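DUF3209 family protein (PDB 2EHW) is of unknown function but folds as an all-helical protein whose long C-terminal helix extends well beyond a compact bundle of shorter helices. Local coordinates at residues L62-R67 against G79-V84; L9-G14 against H22-E27; K42-A47 against E54-E59. All blocks are in the same frame, centred on the assembly; numbering follows the deposited sequence.

Contact 1 of 3, residues L62-R67 against G79-V84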
ATOM      1  N   LEU A  62      -8.357  -8.330  -4.991  1.00 25.96           N
ATOM      2  CA  LEU A  62      -9.086  -9.517  -5.403  1.00 28.80           C
ATOM      3  C   LEU A  62     -10.438  -9.505  -4.704  1.00 30.39           C
ATOM      4  O   LEU A  62     -11.480  -9.659  -5.341  1.00 31.81           O
ATOM      5  CB  LEU A  62      -8.322 -10.794  -5.033  1.00 29.86           C
ATOM      6  CG  LEU A  62      -9.009 -12.114  -5.422  1.00 38.24           C
ATOM      7  CD1 LEU A  62      -9.344 -12.114  -6.904  1.00 35.37           C
ATOM      8  CD2 LEU A  62      -8.100 -13.283  -5.113  1.00 34.26           C
ATOM      9  N   HIS A  63     -10.422  -9.300  -3.392  1.00 30.50           N
ATOM     10  CA  HIS A  63     -11.663  -9.278  -2.620  1.00 29.48           C
ATOM     11  C   HIS A  63     -12.616  -8.216  -3.155  1.00 21.25           C
ATOM     12  O   HIS A  63     -13.793  -8.473  -3.379  1.00 30.24           O
ATOM     13  CB  HIS A  63     -11.359  -9.013  -1.143  1.00 35.95           C
ATOM     14  CG  HIS A  63     -12.566  -9.075  -0.258  1.00 46.67           C
ATOM     15  ND1 HIS A  63     -13.493  -8.056  -0.185  1.00 40.87           N
ATOM     16  CD2 HIS A  63     -13.010 -10.049   0.574  1.00 44.74           C
ATOM     17  CE1 HIS A  63     -14.453  -8.397   0.655  1.00 48.32           C
ATOM     18  NE2 HIS A  63     -14.185  -9.602   1.129  1.00 49.21           N
ATOM     19  N   LEU A  64     -12.088  -7.021  -3.373  1.00 31.73           N
ATOM     20  CA  LEU A  64     -12.879  -5.917  -3.882  1.00 25.31           C
ATOM     21  C   LEU A  64     -13.425  -6.258  -5.266  1.00 27.26           C
ATOM     22  O   LEU A  64     -14.573  -5.953  -5.590  1.00 29.16           O
ATOM     23  CB  LEU A  64     -12.015  -4.667  -3.943  1.00 27.27           C
ATOM     24  CG  LEU A  64     -12.683  -3.314  -4.137  1.00 27.23           C
ATOM     25  CD1 LEU A  64     -13.786  -3.111  -3.109  1.00 29.91           C
ATOM     26  CD2 LEU A  64     -11.607  -2.235  -3.998  1.00 32.69           C
ATOM     27  N   GLU A  65     -12.601  -6.898  -6.084  1.00 24.99           N
ATOM     28  CA  GLU A  65     -13.032  -7.266  -7.421  1.00 25.74           C
ATOM     29  C   GLU A  65     -14.237  -8.204  -7.277  1.00 28.84           C
ATOM     30  O   GLU A  65     -15.249  -8.026  -7.951  1.00 29.90           O
ATOM     31  CB  GLU A  65     -11.879  -7.956  -8.158  1.00 23.25           C
ATOM     32  CG  GLU A  65     -12.130  -8.276  -9.629  1.00 30.72           C
ATOM     33  CD  GLU A  65     -12.040  -7.063 -10.540  1.00 30.49           C
ATOM     34  OE1 GLU A  65     -11.029  -6.330 -10.485  1.00 33.15           O
ATOM     35  OE2 GLU A  65     -12.979  -6.851 -11.327  1.00 41.39           O
ATOM     36  N   GLU A  66     -14.126  -9.187  -6.380  1.00 29.83           N
ATOM     37  CA  GLU A  66     -15.204 -10.145  -6.144  1.00 31.23           C
ATOM     38  C   GLU A  66     -16.466  -9.421  -5.683  1.00 34.13           C
ATOM     39  O   GLU A  66     -17.547  -9.631  -6.233  1.00 31.88           O
ATOM     40  CB  GLU A  66     -14.800 -11.175  -5.078  1.00 29.83           C
ATOM     41  CG  GLU A  66     -13.477 -11.871  -5.346  1.00 44.25           C
ATOM     42  CD  GLU A  66     -13.056 -12.825  -4.229  1.00 58.85           C
ATOM     43  OE1 GLU A  66     -13.302 -12.510  -3.038  1.00 56.52           O
ATOM     44  OE2 GLU A  66     -12.462 -13.884  -4.547  1.00 49.59           O
ATOM     45  N   ARG A  67     -16.330  -8.567  -4.673  1.00 35.69           N
ATOM     46  CA  ARG A  67     -17.485  -7.831  -4.168  1.00 35.91           C
ATOM     47  C   ARG A  67     -18.192  -7.085  -5.288  1.00 31.23           C
ATOM     48  O   ARG A  67     -19.408  -7.136  -5.393  1.00 40.29           O
ATOM     49  CB  ARG A  67     -17.072  -6.838  -3.068  1.00 38.83           C
ATOM     50  CG  ARG A  67     -18.251  -6.056  -2.479  1.00 38.37           C
ATOM     51  CD  ARG A  67     -19.359  -7.009  -2.028  1.00 46.26           C
ATOM     52  NE  ARG A  67     -20.596  -6.328  -1.649  1.00 52.77           N
ATOM     53  CZ  ARG A  67     -20.806  -5.748  -0.469  1.00 63.24           C
ATOM     54  NH1 ARG A  67     -19.860  -5.766   0.464  1.00 55.01           N
ATOM     55  NH2 ARG A  67     -21.966  -5.147  -0.223  1.00 59.19           N
ATOM     56  N   GLY A  79     -16.270   2.072  -8.099  1.00 25.65           N
ATOM     57  CA  GLY A  79     -15.594   3.332  -7.880  1.00 29.77           C
ATOM     58  C   GLY A  79     -14.446   3.100  -6.910  1.00 27.05           C
ATOM     59  O   GLY A  79     -13.393   3.728  -7.013  1.00 24.42           O
ATOM     60  N   LEU A  80     -14.642   2.187  -5.963  1.00 26.30           N
ATOM     61  CA  LEU A  80     -13.594   1.889  -4.990  1.00 30.09           C
ATOM     62  C   LEU A  80     -12.457   1.164  -5.717  1.00 26.15           C
ATOM     63  O   LEU A  80     -11.283   1.443  -5.488  1.00 29.99           O
ATOM     64  CB  LEU A  80     -14.164   1.041  -3.838  1.00 31.59           C
ATOM     65  CG  LEU A  80     -13.286   0.676  -2.628  1.00 27.45           C
ATOM     66  CD1 LEU A  80     -12.512   1.889  -2.133  1.00 28.89           C
ATOM     67  CD2 LEU A  80     -14.173   0.123  -1.516  1.00 21.81           C
ATOM     68  N   LEU A  81     -12.812   0.259  -6.621  1.00 24.93           N
ATOM     69  CA  LEU A  81     -11.810  -0.481  -7.386  1.00 27.36           C
ATOM     70  C   LEU A  81     -10.883   0.463  -8.152  1.00 19.59           C
ATOM     71  O   LEU A  81      -9.667   0.357  -8.070  1.00 25.84           O
ATOM     72  CB  LEU A  81     -12.493  -1.442  -8.363  1.00 23.02           C
ATOM     73  CG  LEU A  81     -12.719  -2.859  -7.830  1.00 27.64           C
ATOM     74  CD1 LEU A  81     -13.547  -3.684  -8.815  1.00 28.72           C
ATOM     75  CD2 LEU A  81     -11.356  -3.519  -7.605  1.00 25.91           C
ATOM     76  N   LEU A  82     -11.477   1.391  -8.887  1.00 24.91           N
ATOM     77  CA  LEU A  82     -10.741   2.364  -9.678  1.00 26.10           C
ATOM     78  C   LEU A  82      -9.829   3.207  -8.774  1.00 28.60           C
ATOM     79  O   LEU A  82      -8.700   3.529  -9.133  1.00 24.31           O
ATOM     80  CB  LEU A  82     -11.744   3.256 -10.409  1.00 32.54           C
ATOM     81  CG  LEU A  82     -11.307   4.103 -11.599  1.00 39.70           C
ATOM     82  CD1 LEU A  82     -10.718   3.199 -12.668  1.00 24.39           C
ATOM     83  CD2 LEU A  82     -12.523   4.863 -12.152  1.00 44.77           C
ATOM     84  N   ALA A  83     -10.327   3.548  -7.592  1.00 26.33           N
ATOM     85  CA  ALA A  83      -9.564   4.341  -6.641  1.00 23.65           C
ATOM     86  C   ALA A  83      -8.406   3.552  -6.020  1.00 26.70           C
ATOM     87  O   ALA A  83      -7.304   4.077  -5.853  1.00 26.71           O
ATOM     88  CB  ALA A  83     -10.486   4.855  -5.542  1.00 21.76           C
ATOM     89  N   VAL A  84      -8.650   2.300  -5.657  1.00 26.80           N
ATOM     90  CA  VAL A  84      -7.585   1.504  -5.060  1.00 25.31           C
ATOM     91  C   VAL A  84      -6.497   1.233  -6.096  1.00 26.64           C
ATOM     92  O   VAL A  84      -5.305   1.268  -5.785  1.00 28.16           O
ATOM     93  CB  VAL A  84      -8.130   0.179  -4.491  1.00 24.00           C
ATOM     94  CG1 VAL A  84      -6.984  -0.661  -3.903  1.00 22.28           C
ATOM     95  CG2 VAL A  84      -9.166   0.477  -3.405  1.00 17.93           C
TER

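Contact 2 of 3, residues L9-G14 against H22-E27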
ATOM      1  N   LEU A   9      -4.343   0.931   3.873  1.00 28.82           N
ATOM      2  CA  LEU A   9      -3.222   1.436   3.101  1.00 29.54           C
ATOM      3  C   LEU A   9      -2.697   2.728   3.707  1.00 27.88           C
ATOM      4  O   LEU A   9      -1.488   2.947   3.755  1.00 25.68           O
ATOM      5  CB  LEU A   9      -3.652   1.673   1.652  1.00 25.59           C
ATOM      6  CG  LEU A   9      -2.630   2.264   0.687  1.00 19.98           C
ATOM      7  CD1 LEU A   9      -1.310   1.519   0.793  1.00 32.84           C
ATOM      8  CD2 LEU A   9      -3.189   2.168  -0.734  1.00 30.26           C
ATOM      9  N   ARG A  10      -3.597   3.584   4.181  1.00 24.99           N
ATOM     10  CA  ARG A  10      -3.139   4.828   4.770  1.00 23.07           C
ATOM     11  C   ARG A  10      -2.354   4.531   6.049  1.00 28.95           C
ATOM     12  O   ARG A  10      -1.381   5.211   6.379  1.00 22.45           O
ATOM     13  CB  ARG A  10      -4.308   5.764   5.084  1.00 30.63           C
ATOM     14  CG  ARG A  10      -3.811   7.179   5.322  1.00 39.10           C
ATOM     15  CD  ARG A  10      -4.884   8.206   5.585  1.00 33.58           C
ATOM     16  NE  ARG A  10      -4.255   9.431   6.090  1.00 43.23           N
ATOM     17  CZ  ARG A  10      -4.907  10.537   6.419  1.00 40.53           C
ATOM     18  NH1 ARG A  10      -4.246  11.591   6.870  1.00 49.46           N
ATOM     19  NH2 ARG A  10      -6.224  10.591   6.297  1.00 53.52           N
ATOM     20  N   ILE A  11      -2.775   3.499   6.768  1.00 30.43           N
ATOM     21  CA  ILE A  11      -2.091   3.126   7.997  1.00 28.58           C
ATOM     22  C   ILE A  11      -0.650   2.709   7.724  1.00 27.62           C
ATOM     23  O   ILE A  11       0.273   3.206   8.363  1.00 30.20           O
ATOM     24  CB  ILE A  11      -2.841   1.982   8.713  1.00 20.06           C
ATOM     25  CG1 ILE A  11      -4.155   2.527   9.272  1.00 20.49           C
ATOM     26  CG2 ILE A  11      -1.988   1.400   9.828  1.00 22.81           C
ATOM     27  CD1 ILE A  11      -5.034   1.483   9.929  1.00 22.52           C
ATOM     28  N   ALA A  12      -0.453   1.817   6.760  1.00 24.69           N
ATOM     29  CA  ALA A  12       0.894   1.342   6.447  1.00 24.16           C
ATOM     30  C   ALA A  12       1.804   2.491   6.016  1.00 29.95           C
ATOM     31  O   ALA A  12       2.960   2.573   6.427  1.00 26.90           O
ATOM     32  CB  ALA A  12       0.837   0.273   5.352  1.00 20.01           C
ATOM     33  N   ILE A  13       1.288   3.374   5.173  1.00 25.38           N
ATOM     34  CA  ILE A  13       2.095   4.486   4.728  1.00 28.65           C
ATOM     35  C   ILE A  13       2.397   5.395   5.910  1.00 30.14           C
ATOM     36  O   ILE A  13       3.468   6.001   5.978  1.00 26.78           O
ATOM     37  CB  ILE A  13       1.380   5.283   3.640  1.00 29.42           C
ATOM     38  CG1 ILE A  13       1.105   4.372   2.442  1.00 29.07           C
ATOM     39  CG2 ILE A  13       2.251   6.465   3.208  1.00 29.77           C
ATOM     40  CD1 ILE A  13       2.371   3.797   1.831  1.00 25.73           C
ATOM     41  N   GLY A  14       1.443   5.474   6.839  1.00 29.33           N
ATOM     42  CA  GLY A  14       1.606   6.296   8.023  1.00 29.21           C
ATOM     43  C   GLY A  14       2.720   5.764   8.905  1.00 32.45           C
ATOM     44  O   GLY A  14       3.576   6.521   9.364  1.00 31.07           O
ATOM     45  N   HIS A  22      -2.431   8.946  17.145  1.00 34.04           N
ATOM     46  CA  HIS A  22      -3.749   9.557  17.065  1.00 36.86           C
ATOM     47  C   HIS A  22      -4.132   9.948  15.645  1.00 31.84           C
ATOM     48  O   HIS A  22      -5.311  10.001  15.323  1.00 36.03           O
ATOM     49  CB  HIS A  22      -3.849  10.789  17.967  1.00 35.14           C
ATOM     50  CG  HIS A  22      -5.171  11.482  17.870  1.00 31.89           C
ATOM     51  ND1 HIS A  22      -6.349  10.889  18.268  1.00 41.32           N
ATOM     52  CD2 HIS A  22      -5.513  12.684  17.349  1.00 40.32           C
ATOM     53  CE1 HIS A  22      -7.361  11.694  17.995  1.00 37.69           C
ATOM     54  NE2 HIS A  22      -6.880  12.791  17.436  1.00 40.12           N
ATOM     55  N   ASP A  23      -3.145  10.230  14.802  1.00 35.46           N
ATOM     56  CA  ASP A  23      -3.415  10.604  13.414  1.00 36.52           C
ATOM     57  C   ASP A  23      -4.097   9.481  12.622  1.00 36.93           C
ATOM     58  O   ASP A  23      -4.794   9.741  11.642  1.00 35.15           O
ATOM     59  CB  ASP A  23      -2.119  10.995  12.693  1.00 38.33           C
ATOM     60  CG  ASP A  23      -1.659  12.408  13.024  1.00 43.70           C
ATOM     61  OD1 ASP A  23      -2.521  13.295  13.182  1.00 48.55           O
ATOM     62  OD2 ASP A  23      -0.433  12.637  13.106  1.00 48.01           O
ATOM     63  N   LEU A  24      -3.895   8.240  13.048  1.00 29.79           N
ATOM     64  CA  LEU A  24      -4.481   7.095  12.359  1.00 38.55           C
ATOM     65  C   LEU A  24      -5.602   6.454  13.165  1.00 40.34           C
ATOM     66  O   LEU A  24      -6.034   5.344  12.871  1.00 44.23           O
ATOM     67  CB  LEU A  24      -3.397   6.051  12.079  1.00 30.90           C
ATOM     68  CG  LEU A  24      -2.220   6.509  11.217  1.00 31.46           C
ATOM     69  CD1 LEU A  24      -1.146   5.432  11.199  1.00 39.73           C
ATOM     70  CD2 LEU A  24      -2.713   6.823   9.807  1.00 34.60           C
ATOM     71  N   LEU A  25      -6.074   7.167  14.180  1.00 47.15           N
ATOM     72  CA  LEU A  25      -7.130   6.665  15.052  1.00 44.11           C
ATOM     73  C   LEU A  25      -8.387   6.133  14.357  1.00 43.22           C
ATOM     74  O   LEU A  25      -8.710   4.954  14.466  1.00 38.46           O
ATOM     75  CB  LEU A  25      -7.545   7.754  16.046  1.00 49.11           C
ATOM     76  CG  LEU A  25      -8.601   7.357  17.079  1.00 44.19           C
ATOM     77  CD1 LEU A  25      -8.002   6.359  18.074  1.00 38.66           C
ATOM     78  CD2 LEU A  25      -9.098   8.604  17.794  1.00 48.38           C
ATOM     79  N   HIS A  26      -9.102   6.997  13.652  1.00 36.86           N
ATOM     80  CA  HIS A  26     -10.337   6.568  13.014  1.00 47.77           C
ATOM     81  C   HIS A  26     -10.169   5.525  11.923  1.00 44.88           C
ATOM     82  O   HIS A  26     -11.113   4.803  11.597  1.00 42.94           O
ATOM     83  CB  HIS A  26     -11.098   7.783  12.491  1.00 46.22           C
ATOM     84  CG  HIS A  26     -11.481   8.743  13.573  1.00 64.29           C
ATOM     85  ND1 HIS A  26     -10.545   9.415  14.331  1.00 70.80           N
ATOM     86  CD2 HIS A  26     -12.691   9.094  14.071  1.00 72.54           C
ATOM     87  CE1 HIS A  26     -11.163  10.136  15.251  1.00 71.15           C
ATOM     88  NE2 HIS A  26     -12.465   9.959  15.115  1.00 76.02           N
ATOM     89  N   GLU A  27      -8.970   5.432  11.360  1.00 44.35           N
ATOM     90  CA  GLU A  27      -8.755   4.440  10.327  1.00 40.80           C
ATOM     91  C   GLU A  27      -8.596   3.074  10.972  1.00 34.59           C
ATOM     92  O   GLU A  27      -9.004   2.068  10.401  1.00 34.85           O
ATOM     93  CB  GLU A  27      -7.530   4.777   9.476  1.00 41.05           C
ATOM     94  CG  GLU A  27      -7.763   5.902   8.485  1.00 45.67           C
ATOM     95  CD  GLU A  27      -7.446   7.262   9.065  1.00 48.95           C
ATOM     96  OE1 GLU A  27      -7.208   7.342  10.290  1.00 44.86           O
ATOM     97  OE2 GLU A  27      -7.440   8.247   8.296  1.00 44.83           O
TER

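Contact 3 of 3, residues K42-A47 against E54-E59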
ATOM      1  N   LYS A  42      -5.438  -6.866   7.458  1.00 33.25           N
ATOM      2  CA  LYS A  42      -4.517  -6.830   8.586  1.00 31.12           C
ATOM      3  C   LYS A  42      -3.087  -6.859   8.077  1.00 27.23           C
ATOM      4  O   LYS A  42      -2.241  -6.102   8.541  1.00 25.41           O
ATOM      5  CB  LYS A  42      -4.738  -8.019   9.527  1.00 37.52           C
ATOM      6  CG  LYS A  42      -3.714  -8.051  10.663  1.00 41.54           C
ATOM      7  CD  LYS A  42      -3.983  -9.144  11.686  1.00 49.08           C
ATOM      8  CE  LYS A  42      -2.988  -9.036  12.834  1.00 57.29           C
ATOM      9  NZ  LYS A  42      -3.204 -10.073  13.877  1.00 65.08           N
ATOM     10  N   ARG A  43      -2.817  -7.749   7.128  1.00 29.44           N
ATOM     11  CA  ARG A  43      -1.476  -7.847   6.558  1.00 29.01           C
ATOM     12  C   ARG A  43      -1.089  -6.539   5.872  1.00 33.08           C
ATOM     13  O   ARG A  43       0.075  -6.143   5.901  1.00 26.98           O
ATOM     14  CB  ARG A  43      -1.399  -8.983   5.537  1.00 31.28           C
ATOM     15  CG  ARG A  43      -1.295 -10.378   6.134  1.00 37.62           C
ATOM     16  CD  ARG A  43      -0.959 -11.395   5.045  1.00 36.22           C
ATOM     17  NE  ARG A  43      -2.104 -11.705   4.188  1.00 34.89           N
ATOM     18  CZ  ARG A  43      -3.143 -12.440   4.573  1.00 39.99           C
ATOM     19  NH1 ARG A  43      -4.144 -12.679   3.733  1.00 34.46           N
ATOM     20  NH2 ARG A  43      -3.179 -12.941   5.805  1.00 43.58           N
ATOM     21  N   LEU A  44      -2.067  -5.887   5.245  1.00 23.44           N
ATOM     22  CA  LEU A  44      -1.834  -4.622   4.549  1.00 22.34           C
ATOM     23  C   LEU A  44      -1.465  -3.499   5.529  1.00 29.13           C
ATOM     24  O   LEU A  44      -0.449  -2.826   5.359  1.00 26.06           O
ATOM     25  CB  LEU A  44      -3.091  -4.229   3.747  1.00 26.84           C
ATOM     26  CG  LEU A  44      -3.080  -2.926   2.931  1.00 29.29           C
ATOM     27  CD1 LEU A  44      -1.849  -2.874   2.043  1.00 26.71           C
ATOM     28  CD2 LEU A  44      -4.352  -2.834   2.094  1.00 24.00           C
ATOM     29  N   ALA A  45      -2.285  -3.311   6.561  1.00 26.32           N
ATOM     30  CA  ALA A  45      -2.032  -2.265   7.546  1.00 27.53           C
ATOM     31  C   ALA A  45      -0.695  -2.407   8.271  1.00 26.24           C
ATOM     32  O   ALA A  45      -0.101  -1.409   8.671  1.00 30.82           O
ATOM     33  CB  ALA A  45      -3.174  -2.213   8.568  1.00 21.24           C
ATOM     34  N   GLU A  46      -0.207  -3.631   8.425  1.00 26.76           N
ATOM     35  CA  GLU A  46       1.043  -3.845   9.145  1.00 24.47           C
ATOM     36  C   GLU A  46       2.265  -4.156   8.288  1.00 24.97           C
ATOM     37  O   GLU A  46       3.350  -4.403   8.809  1.00 27.78           O
ATOM     38  CB  GLU A  46       0.830  -4.935  10.201  1.00 36.72           C
ATOM     39  CG  GLU A  46      -0.241  -4.543  11.227  1.00 34.87           C
ATOM     40  CD  GLU A  46      -0.735  -5.706  12.063  1.00 42.00           C
ATOM     41  OE1 GLU A  46      -0.626  -6.861  11.603  1.00 45.49           O
ATOM     42  OE2 GLU A  46      -1.255  -5.467  13.176  1.00 49.95           O
ATOM     43  N   ALA A  47       2.104  -4.126   6.972  1.00 25.51           N
ATOM     44  CA  ALA A  47       3.232  -4.397   6.097  1.00 27.87           C
ATOM     45  C   ALA A  47       4.340  -3.404   6.466  1.00 31.64           C
ATOM     46  O   ALA A  47       4.062  -2.232   6.750  1.00 31.32           O
ATOM     47  CB  ALA A  47       2.819  -4.228   4.639  1.00 17.09           C
ATOM     48  N   GLU A  54       2.658  -3.995  -1.431  1.00 25.38           N
ATOM     49  CA  GLU A  54       2.023  -4.248  -2.715  1.00 22.48           C
ATOM     50  C   GLU A  54       1.332  -5.612  -2.718  1.00 21.25           C
ATOM     51  O   GLU A  54       0.214  -5.738  -3.202  1.00 25.19           O
ATOM     52  CB  GLU A  54       3.054  -4.200  -3.850  1.00 22.47           C
ATOM     53  CG  GLU A  54       3.970  -3.002  -3.791  1.00 31.84           C
ATOM     54  CD  GLU A  54       4.621  -2.686  -5.124  1.00 44.81           C
ATOM     55  OE1 GLU A  54       5.249  -3.580  -5.733  1.00 46.92           O
ATOM     56  OE2 GLU A  54       4.506  -1.523  -5.565  1.00 54.10           O
ATOM     57  N   GLU A  55       1.990  -6.629  -2.172  1.00 19.96           N
ATOM     58  CA  GLU A  55       1.392  -7.955  -2.145  1.00 25.43           C
ATOM     59  C   GLU A  55       0.062  -7.938  -1.395  1.00 22.94           C
ATOM     60  O   GLU A  55      -0.948  -8.404  -1.916  1.00 23.23           O
ATOM     61  CB  GLU A  55       2.345  -8.981  -1.511  1.00 27.54           C
ATOM     62  CG  GLU A  55       1.946 -10.443  -1.772  1.00 34.79           C
ATOM     63  CD  GLU A  55       2.938 -11.448  -1.195  1.00 44.11           C
ATOM     64  OE1 GLU A  55       3.075 -11.524   0.046  1.00 45.85           O
ATOM     65  OE2 GLU A  55       3.594 -12.167  -1.983  1.00 55.53           O
ATOM     66  N   ALA A  56       0.049  -7.395  -0.183  1.00 23.27           N
ATOM     67  CA  ALA A  56      -1.193  -7.338   0.579  1.00 22.34           C
ATOM     68  C   ALA A  56      -2.265  -6.540  -0.165  1.00 27.07           C
ATOM     69  O   ALA A  56      -3.458  -6.860  -0.089  1.00 22.97           O
ATOM     70  CB  ALA A  56      -0.951  -6.726   1.950  1.00 21.91           C
ATOM     71  N   LEU A  57      -1.843  -5.505  -0.887  1.00 24.10           N
ATOM     72  CA  LEU A  57      -2.798  -4.680  -1.625  1.00 22.41           C
ATOM     73  C   LEU A  57      -3.434  -5.479  -2.760  1.00 24.33           C
ATOM     74  O   LEU A  57      -4.634  -5.363  -3.006  1.00 23.89           O
ATOM     75  CB  LEU A  57      -2.114  -3.427  -2.179  1.00 17.61           C
ATOM     76  CG  LEU A  57      -3.027  -2.409  -2.884  1.00 23.07           C
ATOM     77  CD1 LEU A  57      -4.256  -2.113  -2.026  1.00 19.41           C
ATOM     78  CD2 LEU A  57      -2.250  -1.127  -3.147  1.00 12.18           C
ATOM     79  N   ARG A  58      -2.627  -6.290  -3.443  1.00 19.35           N
ATOM     80  CA  ARG A  58      -3.134  -7.113  -4.539  1.00 25.51           C
ATOM     81  C   ARG A  58      -4.190  -8.072  -4.006  1.00 21.56           C
ATOM     82  O   ARG A  58      -5.204  -8.331  -4.666  1.00 21.01           O
ATOM     83  CB  ARG A  58      -1.989  -7.882  -5.216  1.00 26.18           C
ATOM     84  CG  ARG A  58      -1.419  -7.142  -6.433  1.00 31.53           C
ATOM     85  CD  ARG A  58      -0.389  -7.967  -7.204  1.00 30.68           C
ATOM     86  NE  ARG A  58       0.974  -7.700  -6.761  1.00 34.44           N
ATOM     87  CZ  ARG A  58       1.700  -8.521  -6.014  1.00 33.11           C
ATOM     88  NH1 ARG A  58       1.207  -9.690  -5.612  1.00 45.78           N
ATOM     89  NH2 ARG A  58       2.927  -8.170  -5.666  1.00 41.14           N
ATOM     90  N   GLU A  59      -3.957  -8.581  -2.800  1.00 25.64           N
ATOM     91  CA  GLU A  59      -4.910  -9.483  -2.161  1.00 27.03           C
ATOM     92  C   GLU A  59      -6.227  -8.745  -1.954  1.00 25.17           C
ATOM     93  O   GLU A  59      -7.300  -9.258  -2.271  1.00 27.74           O
ATOM     94  CB  GLU A  59      -4.392  -9.955  -0.799  1.00 36.65           C
ATOM     95  CG  GLU A  59      -3.446 -11.148  -0.829  1.00 36.20           C
ATOM     96  CD  GLU A  59      -3.380 -11.874   0.515  1.00 50.15           C
ATOM     97  OE1 GLU A  59      -2.657 -11.414   1.430  1.00 42.65           O
ATOM     98  OE2 GLU A  59      -4.074 -12.904   0.660  1.00 48.74           O
TER

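Contact 1 of 3, residues L62-R67 against G79-V84
L64 reaches across to L80, L81 and V84 in an antiparallel helical hairpin, formed where helix 50-70 turns back through a short connection into helix 75-115. The N-to-C directions of the two short segments differ by 157°, and their axes stay 9.8 Å apart at their closest, a spacing filled by leucine and valine side chains. L64 carries most of the contact. Its CG stands anti to the backbone N (chi1 -166°), where it meets CG and CD2 of L81; both of its methyls touch L80, and CD2 goes on to V84. L64 crosses L80 at about a right angle, with CD1 of L64 against CD2 of L80 at 3.6 Å, while the other methyl, CD2 of L64, lies 3.6 Å from CG of L80. L81 meets L64 differently: the two side chains slide past each other in opposite directions, bringing CD2 of L81 to 3.7 Å from CG of L64. An alanine in place of L64 would probably open a gap between the helices, with the methyls of L80 and V84 losing their partner across the hairpin. E65, an exposed residue, borders this apolar patch. Bent at chi2 (76°), its chain crosses L81 at about a right angle, and the carboxylate comes within van der Waals range of the L81 methyls, with OE1 of E65 4.0 Å from CD1 of L81. Beyond the two segments, W77 also touches L64, E5 of helix 4-16 packs on L64, L80 and V84, and L81 reaches L61 and A68 of helix 50-70. At the V84 end, the gamma carbon beside the backbone N makes the contact: CG2 of V84 rests 3.7 Å from CD2 of L64.

Contact 2 of 3, residues L9-G14 against H22-E27
Both methyls of L24 pack against the backbone of R10 and I11, joining two consecutive helices, 4-16 and 25-31, through the residue at the N-cap position of the second. CD1 of L24 lies 3.9 Å from O of I11, and CD2 of L24 is 4.0 Å from O of R10. G14 presents bare backbone here, its CA 4.3 Å from CD1 of L24; a beta carbon at this position would run into that methyl. The apolar side-chain pair is CG2 of I11 with CD1 of L24, at 4.3 Å. I11 also slides past E27 in the opposite direction in van der Waals packing, with CG1 of I11 4.1 Å from CB of E27.

The charged interaction lies at the exposed margin. R10, extended from CG to NE, brings NH2 to 3.3 Å from OE2 of E27, whose chain bends at chi2 (90°). The guanidinium and carboxylate planes stand 77° apart and the oxygen lies well out of the guanidinium plane, making this a salt bridge of charges alone, with no N-H directed at the acceptor.

I11 also touches R28 and L31 further along helix 25-31, while A12 and I13 pack on L53 of helix 50-70.

Contact 3 of 3, residues K42-A47 against E54-E59
A56 packs its methyl straight onto the backbone of L44, and this is the tight part of an antiparallel helix pair in which the segments 42-46 and 54-59 approach to 8.3 Å between axes at 150°. CB of A56 comes to 3.5 Å from CA of L44 and 3.7 Å from CB of L44. With only a methyl on A56, the backbones come close, the CA atoms of L44 and A56 lying 4.9 Å apart. L44 then carries the packing along the partner helix: its CD1 rests against the backbone N of L57 and against A56, and CD2 of L44 makes a looser contact of 4.2 Å with CD1 of L57, the two leucines crossing obliquely.

On the solvent side the contact is polar and rests on side-chain ends. R43 and E59 cross at about a right angle and form a salt bridge, their guanidinium and carboxylate planes nearly coplanar at 23°. The arginine approaches side-on. Its NE donates to OE1 of E59 at 2.8 Å, meeting the syn lone pair and staying in the guanidinium plane. NH1 of R43 gives a second bond to the same OE1 at 3.0 Å, and OE1 therefore accepts from two donors, while NH1 reaches OE2 of E59 only weakly, at 3.1 Å. The shared grip probably limits rotation of both groups, although each belongs to an exposed or partly exposed residue.

On the buried side, L44 also touches A8 of helix 4-16 and L53 of helix 50-70, and L57 leads on to V84 of helix 75-115. This contact thus joins helix 39-46 to helix 50-70, with helices 4-16 and 75-115 packed beside them.

Contact 3 is the middle of the set, with its centre 14 Å from the centres of contacts 1 and 2, which are 20 Å from each other. Contacts 1 and 3 share helix 50-70 and meet where CG1 of V84 lies 3.6 Å from CD1 of L57. Contact 2 joins contact 3 through helix 4-16: CB of A12 approaches O of L44 at 3.4 Å and CG2 of I11 approaches O of A45 at 3.6 Å. Contacts 1 and 2 do not touch, their nearest atoms being about 6 Å apart. The three follow one another along the chain in the order 2, 3, 1.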